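Side-chain contacts in DNA polymerase sliding clamp 2 (Thermococcus kodakarensis, PDB 3LX2), which probably acts as one subunit of a trimeric ring that encircles DNA and tethers the replicative polymerase and other DNA-processing proteins to it: residues A18-F23 with V240-A245; E206-S211 with L228-M233; R45-D50 with V202-D207; R11-L16 with L51-M56. All coordinates share one frame; numbering follows the deposited sequence.

Contact 1: residues A18-F23 with V240-A245; sequences ATLEKF and VSFLIA
Thr19 OG1 is gripped twice, by Ser211 OG and by the backbone oxygen Ser15 O one helical turn earlier. These bonds probably help set the rotation of Thr19. Its CG2, anti to the backbone N, then faces the ring of Phe242. CG2 lies 3.6 Å from Phe242 CZ and 4.0 Å from Phe242 CE2, so the methyl meets the far end of the ring. Phe242 points from its strand toward 18-23 and carries the strand's half of the contact. Leu20 CD2 approaches the same end more loosely, 4.4 Å from Phe242 CZ. Phe23 also meets this ring, its CE2 lying 4.1 Å from Phe242 CE1. The two rings are neither stacked nor perpendicular: their planes meet at 51°, with centroids 5.9 Å apart. One face of Phe23 carries Lys22 CB from its own segment. Ile208 of helix 202-209 also touches both phenylalanines. No hydrogen bond crosses between 18-23 and 240-245, and the hold is apolar. A helix of the N-terminal half thus rests on a strand of the C-terminal half, at the continuous sheet that joins the two domains of a PCNA subunit.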
# COMPACT_ATOMS: atom_id res chain seq x y z
N ALA A 18 -6.10 -5.89 -17.86
CA ALA A 18 -6.41 -4.79 -16.95
C ALA A 18 -6.80 -3.54 -17.77
O ALA A 18 -7.73 -2.83 -17.43
CB ALA A 18 -5.23 -4.50 -15.97
N THR A 19 -6.12 -3.29 -18.85
CA THR A 19 -6.50 -2.15 -19.64
C THR A 19 -7.90 -2.35 -20.28
O THR A 19 -8.72 -1.45 -20.27
CB THR A 19 -5.39 -1.88 -20.60
OG1 THR A 19 -4.20 -1.83 -19.83
CG2 THR A 19 -5.58 -0.58 -21.30
N LEU A 20 -8.20 -3.55 -20.73
CA LEU A 20 -9.47 -3.81 -21.40
C LEU A 20 -10.65 -3.72 -20.46
O LEU A 20 -11.69 -3.14 -20.80
CB LEU A 20 -9.47 -5.16 -22.15
CG LEU A 20 -8.32 -5.32 -23.14
CD1 LEU A 20 -8.38 -6.66 -23.96
CD2 LEU A 20 -8.24 -4.13 -24.07
N GLU A 21 -10.48 -4.27 -19.26
CA GLU A 21 -11.60 -4.36 -18.32
C GLU A 21 -12.06 -2.96 -17.94
O GLU A 21 -13.19 -2.77 -17.46
CB GLU A 21 -11.18 -5.14 -17.09
CG GLU A 21 -12.30 -5.55 -16.10
CD GLU A 21 -12.65 -4.45 -15.16
OE1 GLU A 21 -11.72 -3.72 -14.78
OE2 GLU A 21 -13.83 -4.28 -14.80
N LYS A 22 -11.19 -1.97 -18.13
CA LYS A 22 -11.54 -0.62 -17.73
C LYS A 22 -12.67 -0.10 -18.59
O LYS A 22 -13.43 0.68 -18.11
CB LYS A 22 -10.33 0.34 -17.81
CG LYS A 22 -9.29 0.13 -16.70
CD LYS A 22 -9.96 0.22 -15.32
CE LYS A 22 -9.04 -0.22 -14.21
NZ LYS A 22 -7.96 0.77 -14.06
N PHE A 23 -12.78 -0.59 -19.84
CA PHE A 23 -13.74 -0.05 -20.81
C PHE A 23 -14.88 -0.95 -21.20
O PHE A 23 -15.92 -0.44 -21.63
CB PHE A 23 -13.03 0.34 -22.12
CG PHE A 23 -11.91 1.30 -21.90
CD1 PHE A 23 -12.19 2.66 -21.67
CD2 PHE A 23 -10.59 0.86 -21.87
CE1 PHE A 23 -11.15 3.58 -21.45
CE2 PHE A 23 -9.55 1.77 -21.65
CZ PHE A 23 -9.84 3.14 -21.44
N VAL A 240 -1.40 -2.95 -29.98
CA VAL A 240 -2.61 -2.56 -29.23
C VAL A 240 -2.89 -1.08 -29.47
O VAL A 240 -2.06 -0.22 -29.19
CB VAL A 240 -2.52 -2.79 -27.71
CG1 VAL A 240 -3.86 -2.49 -27.07
CG2 VAL A 240 -2.14 -4.18 -27.41
N SER A 241 -4.10 -0.82 -29.95
CA SER A 241 -4.51 0.44 -30.52
C SER A 241 -5.81 0.85 -29.92
O SER A 241 -6.75 0.07 -29.89
CB SER A 241 -4.76 0.27 -32.00
OG SER A 241 -3.57 -0.14 -32.66
N PHE A 242 -5.84 2.07 -29.42
CA PHE A 242 -7.04 2.73 -28.98
C PHE A 242 -7.32 3.99 -29.83
O PHE A 242 -6.44 4.85 -30.08
CB PHE A 242 -6.91 3.14 -27.52
CG PHE A 242 -6.79 1.98 -26.55
CD1 PHE A 242 -7.92 1.38 -26.02
CD2 PHE A 242 -5.53 1.51 -26.13
CE1 PHE A 242 -7.81 0.31 -25.07
CE2 PHE A 242 -5.43 0.45 -25.21
CZ PHE A 242 -6.58 -0.15 -24.69
N LEU A 243 -8.56 4.08 -30.32
CA LEU A 243 -9.04 5.35 -30.86
C LEU A 243 -9.93 6.00 -29.83
O LEU A 243 -10.83 5.35 -29.27
CB LEU A 243 -9.76 5.16 -32.18
CG LEU A 243 -9.02 4.45 -33.31
CD1 LEU A 243 -10.00 4.18 -34.44
CD2 LEU A 243 -7.85 5.18 -33.85
N ILE A 244 -9.65 7.26 -29.52
CA ILE A 244 -10.44 7.97 -28.51
C ILE A 244 -11.11 9.17 -29.18
O ILE A 244 -10.43 10.06 -29.72
CB ILE A 244 -9.63 8.51 -27.34
CG1 ILE A 244 -8.84 7.40 -26.64
CG2 ILE A 244 -10.59 9.20 -26.29
CD1 ILE A 244 -7.42 7.25 -27.13
N ALA A 245 -12.44 9.18 -29.14
CA ALA A 245 -13.22 10.26 -29.74
C ALA A 245 -12.92 11.61 -29.08
O ALA A 245 -12.71 11.67 -27.86
CB ALA A 245 -14.73 9.93 -29.70

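Contact 2: residues E206-S211 with L228-M233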
# COMPACT_ATOMS: atom_id res chain seq x y z
N GLU A 206 -5.90 7.97 -19.02
CA GLU A 206 -5.25 7.53 -17.82
C GLU A 206 -5.50 6.03 -17.62
O GLU A 206 -4.64 5.33 -17.11
CB GLU A 206 -5.80 8.35 -16.65
CG GLU A 206 -5.72 7.66 -15.27
CD GLU A 206 -6.05 8.61 -14.10
OE1 GLU A 206 -7.25 9.02 -13.97
OE2 GLU A 206 -5.07 8.92 -13.34
N ASP A 207 -6.68 5.58 -17.98
CA ASP A 207 -7.00 4.15 -17.91
C ASP A 207 -6.29 3.33 -19.01
O ASP A 207 -5.93 2.18 -18.79
CB ASP A 207 -8.51 3.91 -17.97
CG ASP A 207 -9.20 4.09 -16.62
OD1 ASP A 207 -8.54 4.09 -15.56
OD2 ASP A 207 -10.45 4.20 -16.61
N ILE A 208 -6.06 3.95 -20.16
CA ILE A 208 -5.33 3.32 -21.24
C ILE A 208 -3.86 3.11 -20.84
O ILE A 208 -3.34 2.04 -21.04
CB ILE A 208 -5.44 4.14 -22.56
CG1 ILE A 208 -6.89 4.19 -23.06
CG2 ILE A 208 -4.43 3.65 -23.65
CD1 ILE A 208 -7.14 5.04 -24.34
N LEU A 209 -3.22 4.15 -20.29
CA LEU A 209 -1.76 4.22 -19.99
C LEU A 209 -1.33 3.58 -18.67
O LEU A 209 -0.15 3.47 -18.41
CB LEU A 209 -1.30 5.70 -19.97
CG LEU A 209 -1.53 6.58 -21.24
CD1 LEU A 209 -1.42 8.12 -20.98
CD2 LEU A 209 -0.67 6.14 -22.48
N ARG A 210 -2.26 3.17 -17.83
CA ARG A 210 -1.86 2.68 -16.50
C ARG A 210 -1.07 1.38 -16.46
O ARG A 210 -0.17 1.26 -15.67
CB ARG A 210 -3.04 2.61 -15.55
CG ARG A 210 -2.67 2.28 -14.11
CD ARG A 210 -3.95 2.26 -13.21
NE ARG A 210 -4.39 3.61 -12.87
CZ ARG A 210 -5.51 4.20 -13.30
NH1 ARG A 210 -6.35 3.57 -14.13
NH2 ARG A 210 -5.79 5.43 -12.89
N SER A 211 -1.41 0.40 -17.29
CA SER A 211 -0.62 -0.87 -17.35
C SER A 211 0.84 -0.73 -17.83
O SER A 211 1.72 -1.36 -17.29
CB SER A 211 -1.31 -1.92 -18.22
OG SER A 211 -2.43 -2.48 -17.56
N LEU A 228 -8.27 10.42 -31.36
CA LEU A 228 -6.84 10.27 -31.03
C LEU A 228 -6.42 8.80 -31.13
O LEU A 228 -7.15 7.94 -30.66
CB LEU A 228 -6.57 10.75 -29.60
CG LEU A 228 -5.28 10.29 -28.88
CD1 LEU A 228 -4.06 11.07 -29.36
CD2 LEU A 228 -5.39 10.42 -27.34
N LEU A 229 -5.25 8.52 -31.70
CA LEU A 229 -4.65 7.15 -31.62
C LEU A 229 -3.56 7.05 -30.56
O LEU A 229 -2.68 7.89 -30.49
CB LEU A 229 -4.12 6.64 -32.96
CG LEU A 229 -3.30 5.31 -32.89
CD1 LEU A 229 -4.16 4.05 -32.56
CD2 LEU A 229 -2.37 5.04 -34.12
N LEU A 230 -3.65 6.03 -29.72
CA LEU A 230 -2.54 5.64 -28.87
C LEU A 230 -2.37 4.14 -29.13
O LEU A 230 -3.31 3.33 -28.95
CB LEU A 230 -2.82 5.85 -27.39
CG LEU A 230 -3.23 7.18 -26.75
CD1 LEU A 230 -3.19 7.00 -25.27
CD2 LEU A 230 -2.28 8.29 -27.14
N LYS A 231 -1.15 3.82 -29.56
CA LYS A 231 -0.80 2.49 -29.99
C LYS A 231 0.44 2.01 -29.23
O LYS A 231 1.44 2.75 -29.11
CB LYS A 231 -0.55 2.50 -31.49
CG LYS A 231 0.07 1.21 -32.10
CD LYS A 231 0.02 1.39 -33.62
CE LYS A 231 0.69 0.25 -34.34
NZ LYS A 231 0.20 0.19 -35.75
N TYR A 232 0.36 0.80 -28.70
CA TYR A 232 1.55 0.15 -28.18
C TYR A 232 1.91 -1.17 -28.81
O TYR A 232 1.06 -2.06 -29.00
CB TYR A 232 1.65 0.13 -26.64
CG TYR A 232 0.51 -0.40 -25.76
CD1 TYR A 232 -0.50 0.47 -25.27
CD2 TYR A 232 0.51 -1.72 -25.28
CE1 TYR A 232 -1.53 0.01 -24.38
CE2 TYR A 232 -0.53 -2.20 -24.37
CZ TYR A 232 -1.53 -1.33 -23.94
OH TYR A 232 -2.52 -1.76 -23.05
N MET A 233 3.18 -1.27 -29.18
CA MET A 233 3.76 -2.49 -29.75
C MET A 233 3.98 -3.45 -28.61
O MET A 233 4.43 -3.03 -27.57
CB MET A 233 5.07 -2.18 -30.44
CG MET A 233 4.90 -1.31 -31.64
SD MET A 233 3.46 -1.80 -32.61
CE MET A 233 3.89 -1.07 -34.20
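Ile208 and Leu230 join helix 202-209 to strand 228-234, part of the helix-on-sheet layer of the C-terminal PCNA domain. The apolar contacts come first. Leu230 points at the helix, and its CD1 touches both Ile208 and Leu209. Ile208 CG2 lies 3.9 Å from Leu230 CD1; it is anti to the backbone N (chi1 -64° for CG1), which turns this methyl to the strand. Leu209 CD2 is also 3.9 Å from Leu230 CD1, and these two leucines run at about a right angle. Leu209 does not aim at the strand from its root, but its end swings nearer. Leu209 also touches Leu141 and Val145 of helix 138-151, while Ile244 on the neighbouring strand touches Ile208.

The salt-bridge network of Glu206, Asp207 and Arg210 lies within 206-211 and spans about one turn; no salt bridge crosses to the strand. Arg210 NH1 donates to Asp207 OD1 at 2.7 Å, with the acceptor in the guanidinium plane. Arg210 NH2 and Glu206 OE2 make a longer, weaker pair. Glu206 is also bridged by Lys149.

Ile208 O merely comes near the Tyr232 ring, obliquely, 4.3 Å from Tyr232 CE1.

Contact 3: residues R45-D50 with V202-D207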
# COMPACT_ATOMS: atom_id res chain seq x y z
N ARG A 45 -19.35 4.85 -26.93
CA ARG A 45 -18.73 5.07 -28.23
C ARG A 45 -17.61 6.09 -28.13
O ARG A 45 -17.27 6.74 -29.11
CB ARG A 45 -19.75 5.55 -29.26
CG ARG A 45 -21.09 4.83 -29.22
CD ARG A 45 -20.84 3.40 -29.54
NE ARG A 45 -22.03 2.56 -29.40
CZ ARG A 45 -21.97 1.24 -29.30
NH1 ARG A 45 -20.78 0.65 -29.29
NH2 ARG A 45 -23.07 0.52 -29.20
N VAL A 46 -17.03 6.27 -26.95
CA VAL A 46 -15.88 7.12 -26.89
C VAL A 46 -14.56 6.38 -27.19
O VAL A 46 -13.59 7.01 -27.64
CB VAL A 46 -15.83 7.90 -25.60
CG1 VAL A 46 -14.58 8.70 -25.54
CG2 VAL A 46 -16.98 8.85 -25.58
N VAL A 47 -14.54 5.05 -26.98
CA VAL A 47 -13.30 4.28 -26.95
C VAL A 47 -13.33 3.04 -27.82
O VAL A 47 -14.19 2.20 -27.67
CB VAL A 47 -12.90 3.92 -25.46
CG1 VAL A 47 -11.74 2.98 -25.39
CG2 VAL A 47 -12.53 5.16 -24.70
N LEU A 48 -12.40 2.95 -28.76
CA LEU A 48 -12.25 1.76 -29.62
C LEU A 48 -10.90 1.08 -29.47
O LEU A 48 -9.85 1.73 -29.60
CB LEU A 48 -12.43 2.09 -31.11
CG LEU A 48 -12.19 0.93 -32.11
CD1 LEU A 48 -12.93 1.21 -33.45
CD2 LEU A 48 -10.70 0.63 -32.38
N VAL A 49 -10.94 -0.23 -29.27
CA VAL A 49 -9.72 -0.99 -29.17
C VAL A 49 -9.54 -1.94 -30.34
O VAL A 49 -10.48 -2.62 -30.78
CB VAL A 49 -9.59 -1.70 -27.81
CG1 VAL A 49 -10.48 -2.92 -27.78
CG2 VAL A 49 -8.18 -2.07 -27.60
N ASP A 50 -8.31 -1.94 -30.87
CA ASP A 50 -7.90 -2.86 -31.87
C ASP A 50 -6.60 -3.61 -31.45
O ASP A 50 -5.53 -3.04 -31.27
CB ASP A 50 -7.79 -2.17 -33.22
CG ASP A 50 -7.58 -3.15 -34.36
OD1 ASP A 50 -7.96 -4.32 -34.21
OD2 ASP A 50 -7.02 -2.74 -35.42
N VAL A 202 -9.55 13.06 -20.11
CA VAL A 202 -8.51 12.60 -19.21
C VAL A 202 -8.70 11.18 -18.66
O VAL A 202 -7.73 10.36 -18.59
CB VAL A 202 -8.34 13.62 -18.08
CG1 VAL A 202 -7.56 13.06 -16.90
CG2 VAL A 202 -7.64 14.84 -18.65
N ALA A 203 -9.93 10.89 -18.26
CA ALA A 203 -10.22 9.66 -17.53
C ALA A 203 -9.89 8.55 -18.46
O ALA A 203 -9.16 7.61 -18.12
CB ALA A 203 -11.70 9.61 -17.18
N TYR A 204 -10.43 8.64 -19.66
CA TYR A 204 -10.14 7.66 -20.70
C TYR A 204 -8.61 7.35 -20.92
O TYR A 204 -8.20 6.19 -20.88
CB TYR A 204 -10.92 8.02 -21.98
CG TYR A 204 -12.46 7.96 -21.80
CD1 TYR A 204 -13.15 6.76 -21.95
CD2 TYR A 204 -13.21 9.10 -21.48
CE1 TYR A 204 -14.55 6.68 -21.78
CE2 TYR A 204 -14.63 9.04 -21.29
CZ TYR A 204 -15.29 7.83 -21.45
OH TYR A 204 -16.67 7.72 -21.29
N LEU A 205 -7.77 8.39 -21.06
CA LEU A 205 -6.35 8.21 -21.37
C LEU A 205 -5.55 7.57 -20.24
O LEU A 205 -4.63 6.73 -20.45
CB LEU A 205 -5.71 9.55 -21.78
CG LEU A 205 -6.37 10.42 -22.88
CD1 LEU A 205 -5.40 11.39 -23.42
CD2 LEU A 205 -6.94 9.65 -24.06
N GLU A 206 -5.90 7.97 -19.02
CA GLU A 206 -5.25 7.53 -17.82
C GLU A 206 -5.50 6.03 -17.62
O GLU A 206 -4.64 5.33 -17.11
CB GLU A 206 -5.80 8.35 -16.65
CG GLU A 206 -5.72 7.66 -15.27
CD GLU A 206 -6.05 8.61 -14.10
OE1 GLU A 206 -7.25 9.02 -13.97
OE2 GLU A 206 -5.07 8.92 -13.34
N ASP A 207 -6.68 5.58 -17.98
CA ASP A 207 -7.00 4.15 -17.91
C ASP A 207 -6.29 3.33 -19.01
O ASP A 207 -5.93 2.18 -18.79
CB ASP A 207 -8.51 3.91 -17.97
CG ASP A 207 -9.20 4.09 -16.62
OD1 ASP A 207 -8.54 4.09 -15.56
OD2 ASP A 207 -10.45 4.20 -16.61
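Tyr204 holds CG anti to its carbonyl carbon (chi1 -63°), and Val46 holds CG1 anti to its backbone N (chi1 177°). The first torsion carries the phenol ring off the helix toward residues 45-50. The second sets a methyl directly over that ring. Val46 CG1 stands 4.0 Å from the ring centroid of Tyr204 and only 2° off the ring normal. This is a CH-pi contact over the face, centred almost exactly. Val46 CB lies beside it over the same face, 4.2 Å from Tyr204 CZ. Val47 meets the ring nearer its root and at a slant. Its CG2 is 3.2 Å from Tyr204 CD1, a very short approach whose exact value is doubtful, and 3.9 Å from Tyr204 CE1. Val46 thus covers the face, and Val47 CG2 meets the CD1 corner obliquely.

Phe23 touches both Tyr204 and Val47, linking this patch to the end of helix 10-21. The backbone around the valines is held separately: Val46 pairs with Ala245, just past strand 238-244, and Val47 N is bonded to Asp42 OD2. Strand 47-54 belongs to the N-terminal domain and helix 202-209 to the C-terminal one, so the ring spans the domain junction. No hydrogen bond crosses between 45-50 and 202-207. The contact is therefore apolar and CH-pi in character, with one methyl over the aromatic face and one at a slant to it.

Contact 4: residues R11-L16 with L51-M56. With SO4 (sulfate ion), chain E.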
# COMPACT_ATOMS: atom_id res chain seq x y z
N ARG A 11 1.59 -12.41 -16.03
CA ARG A 11 1.60 -11.04 -15.50
C ARG A 11 1.61 -10.00 -16.58
O ARG A 11 0.84 -9.08 -16.50
CB ARG A 11 2.79 -10.78 -14.57
CG ARG A 11 2.52 -10.97 -13.09
CD ARG A 11 3.86 -11.19 -12.56
NE ARG A 11 4.23 -10.44 -11.37
CZ ARG A 11 5.47 -9.98 -11.12
NH1 ARG A 11 6.48 -10.07 -12.00
NH2 ARG A 11 5.68 -9.39 -9.98
N GLU A 12 2.49 -10.13 -17.57
CA GLU A 12 2.34 -9.31 -18.77
C GLU A 12 0.92 -9.39 -19.25
O GLU A 12 0.28 -8.35 -19.37
CB GLU A 12 3.32 -9.70 -19.87
CG GLU A 12 4.42 -8.68 -20.03
CD GLU A 12 5.56 -9.16 -20.89
OE1 GLU A 12 5.36 -10.03 -21.78
OE2 GLU A 12 6.69 -8.67 -20.68
N PHE A 13 0.39 -10.58 -19.44
CA PHE A 13 -0.99 -10.68 -19.98
C PHE A 13 -2.06 -10.08 -19.09
O PHE A 13 -3.06 -9.55 -19.57
CB PHE A 13 -1.34 -12.13 -20.21
CG PHE A 13 -2.21 -12.36 -21.37
CD1 PHE A 13 -3.58 -12.49 -21.21
CD2 PHE A 13 -1.67 -12.54 -22.64
CE1 PHE A 13 -4.42 -12.76 -22.30
CE2 PHE A 13 -2.54 -12.81 -23.78
CZ PHE A 13 -3.93 -12.90 -23.58
N GLU A 14 -1.86 -10.20 -17.77
CA GLU A 14 -2.73 -9.55 -16.77
C GLU A 14 -2.90 -8.07 -17.11
O GLU A 14 -3.95 -7.49 -16.93
CB GLU A 14 -2.08 -9.67 -15.40
CG GLU A 14 -2.87 -9.11 -14.20
CD GLU A 14 -2.71 -7.61 -14.07
OE1 GLU A 14 -1.73 -7.08 -14.61
OE2 GLU A 14 -3.59 -6.94 -13.49
N SER A 15 -1.83 -7.48 -17.60
CA SER A 15 -1.73 -6.09 -17.71
C SER A 15 -2.45 -5.56 -18.97
O SER A 15 -3.07 -4.49 -18.98
CB SER A 15 -0.24 -5.73 -17.61
OG SER A 15 -0.02 -4.74 -18.57
N LEU A 16 -2.42 -6.34 -20.03
CA LEU A 16 -3.34 -6.14 -21.14
C LEU A 16 -4.79 -6.33 -20.72
O LEU A 16 -5.69 -5.58 -21.14
CB LEU A 16 -3.04 -7.18 -22.18
CG LEU A 16 -3.89 -7.09 -23.44
CD1 LEU A 16 -3.48 -5.87 -24.27
CD2 LEU A 16 -3.68 -8.42 -24.22
N LEU A 51 -6.73 -4.91 -31.31
CA LEU A 51 -5.74 -5.71 -30.64
C LEU A 51 -5.32 -6.84 -31.57
O LEU A 51 -6.15 -7.62 -32.06
CB LEU A 51 -6.37 -6.27 -29.36
CG LEU A 51 -5.73 -7.45 -28.64
CD1 LEU A 51 -4.31 -7.08 -28.18
CD2 LEU A 51 -6.58 -7.86 -27.42
N ASN A 52 -4.02 -6.93 -31.79
CA ASN A 52 -3.51 -8.06 -32.54
C ASN A 52 -2.29 -8.79 -31.93
O ASN A 52 -1.21 -8.23 -31.79
CB ASN A 52 -3.28 -7.66 -33.99
CG ASN A 52 -2.61 -8.76 -34.77
OD1 ASN A 52 -3.24 -9.69 -35.26
ND2 ASN A 52 -1.28 -8.66 -34.87
N LEU A 53 -2.49 -10.06 -31.62
CA LEU A 53 -1.49 -10.89 -30.98
C LEU A 53 -1.09 -12.10 -31.86
O LEU A 53 -1.70 -13.17 -31.79
CB LEU A 53 -1.99 -11.35 -29.59
CG LEU A 53 -2.33 -10.28 -28.54
CD1 LEU A 53 -2.85 -10.88 -27.20
CD2 LEU A 53 -1.24 -9.33 -28.31
N PRO A 54 -0.06 -11.93 -32.69
CA PRO A 54 0.36 -12.99 -33.64
C PRO A 54 0.95 -14.19 -32.90
O PRO A 54 1.60 -14.02 -31.87
CB PRO A 54 1.45 -12.31 -34.48
CG PRO A 54 1.30 -10.84 -34.23
CD PRO A 54 0.76 -10.71 -32.82
N GLU A 55 0.75 -15.38 -33.42
CA GLU A 55 1.23 -16.61 -32.79
C GLU A 55 2.67 -16.58 -32.37
O GLU A 55 3.00 -17.17 -31.35
CB GLU A 55 1.05 -17.78 -33.71
CG GLU A 55 1.95 -17.70 -34.92
CD GLU A 55 1.77 -18.87 -35.82
OE1 GLU A 55 1.57 -20.00 -35.33
OE2 GLU A 55 1.81 -18.66 -37.04
N MET A 56 3.54 -15.92 -33.13
CA MET A 56 4.98 -15.88 -32.73
C MET A 56 5.26 -15.36 -31.28
O MET A 56 6.33 -15.61 -30.72
CB MET A 56 5.84 -15.12 -33.75
CG MET A 56 5.85 -13.62 -33.58
SD MET A 56 7.07 -12.77 -34.66
CE MET A 56 6.24 -13.23 -36.22
S SO4 E . 7.16 -11.79 -15.08
O1 SO4 E . 6.36 -11.36 -16.18
O2 SO4 E . 6.36 -12.50 -14.08
O3 SO4 E . 8.12 -12.71 -15.71
O4 SO4 E . 7.83 -10.65 -14.40
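Helix 10-21 lies against strand 47-54 of its own domain, and Phe13 and Leu16 meet Leu51 and Leu53 between them. The short helix and strand segments run nearly antiparallel, at 159°, with axes 13.1 Å apart at closest approach. Side chains from both partners fill that distance. Leu53 CD1 receives two groups: Phe13 CE2 at 3.9 Å and Leu16 CD2 at 4.0 Å. Leu16 meets Leu53 tip to tip, while the Phe13 ring comes at a slant. The other branch of Leu16 goes to Leu51, two residues earlier on the same strand, with its CD1 at 4.2 Å from Leu51 CD1, again tip to tip. Leu16 has CG anti to the backbone N (chi1 -178°), which stretches its fork out so that one methyl serves each leucine. Val240 of the adjacent strand touches both Leu16 and Leu51.

In the PCNA fold such helices line the central channel and the sheets form the outer layer. These leucines and Phe13 lie buried between the two.

Arg11, an exposed residue of the same helix, takes no part in the leucine packing. Its guanidinium lies beside a sulfate ion, probably from the crystallisation liquor. Arg11 NH1 lies 2.8 Å from sulfate O4 and 3.2 Å from sulfate O2, and both bonds are weak. The sulfur lies in the guanidinium plane at its edge. Ser9 OG and Arg86 N also bind this sulfate.

All four contacts reach the sheet that runs through both domains, whose strands 47-54, 238-244 and 228-234 lie side by side. Contact 1 is in the middle: its centre is about 5 Å from that of contact 3 and about 7 Å from that of contact 2. Thr19 CG2 packs 3.5 Å from Ile208 O, joining contacts 1 and 2. Contacts 2 and 3 use overlapping parts of helix 202-209, sharing Glu206 and Asp207. Contact 4 lies nearer the start of helix 10-21, its centre about 14 Å from that of contact 1. Val240 CG2, 3.7 Å from Leu51 CD1, connects them. Among the four contacts the sulfate meets Arg11, apart from the packing.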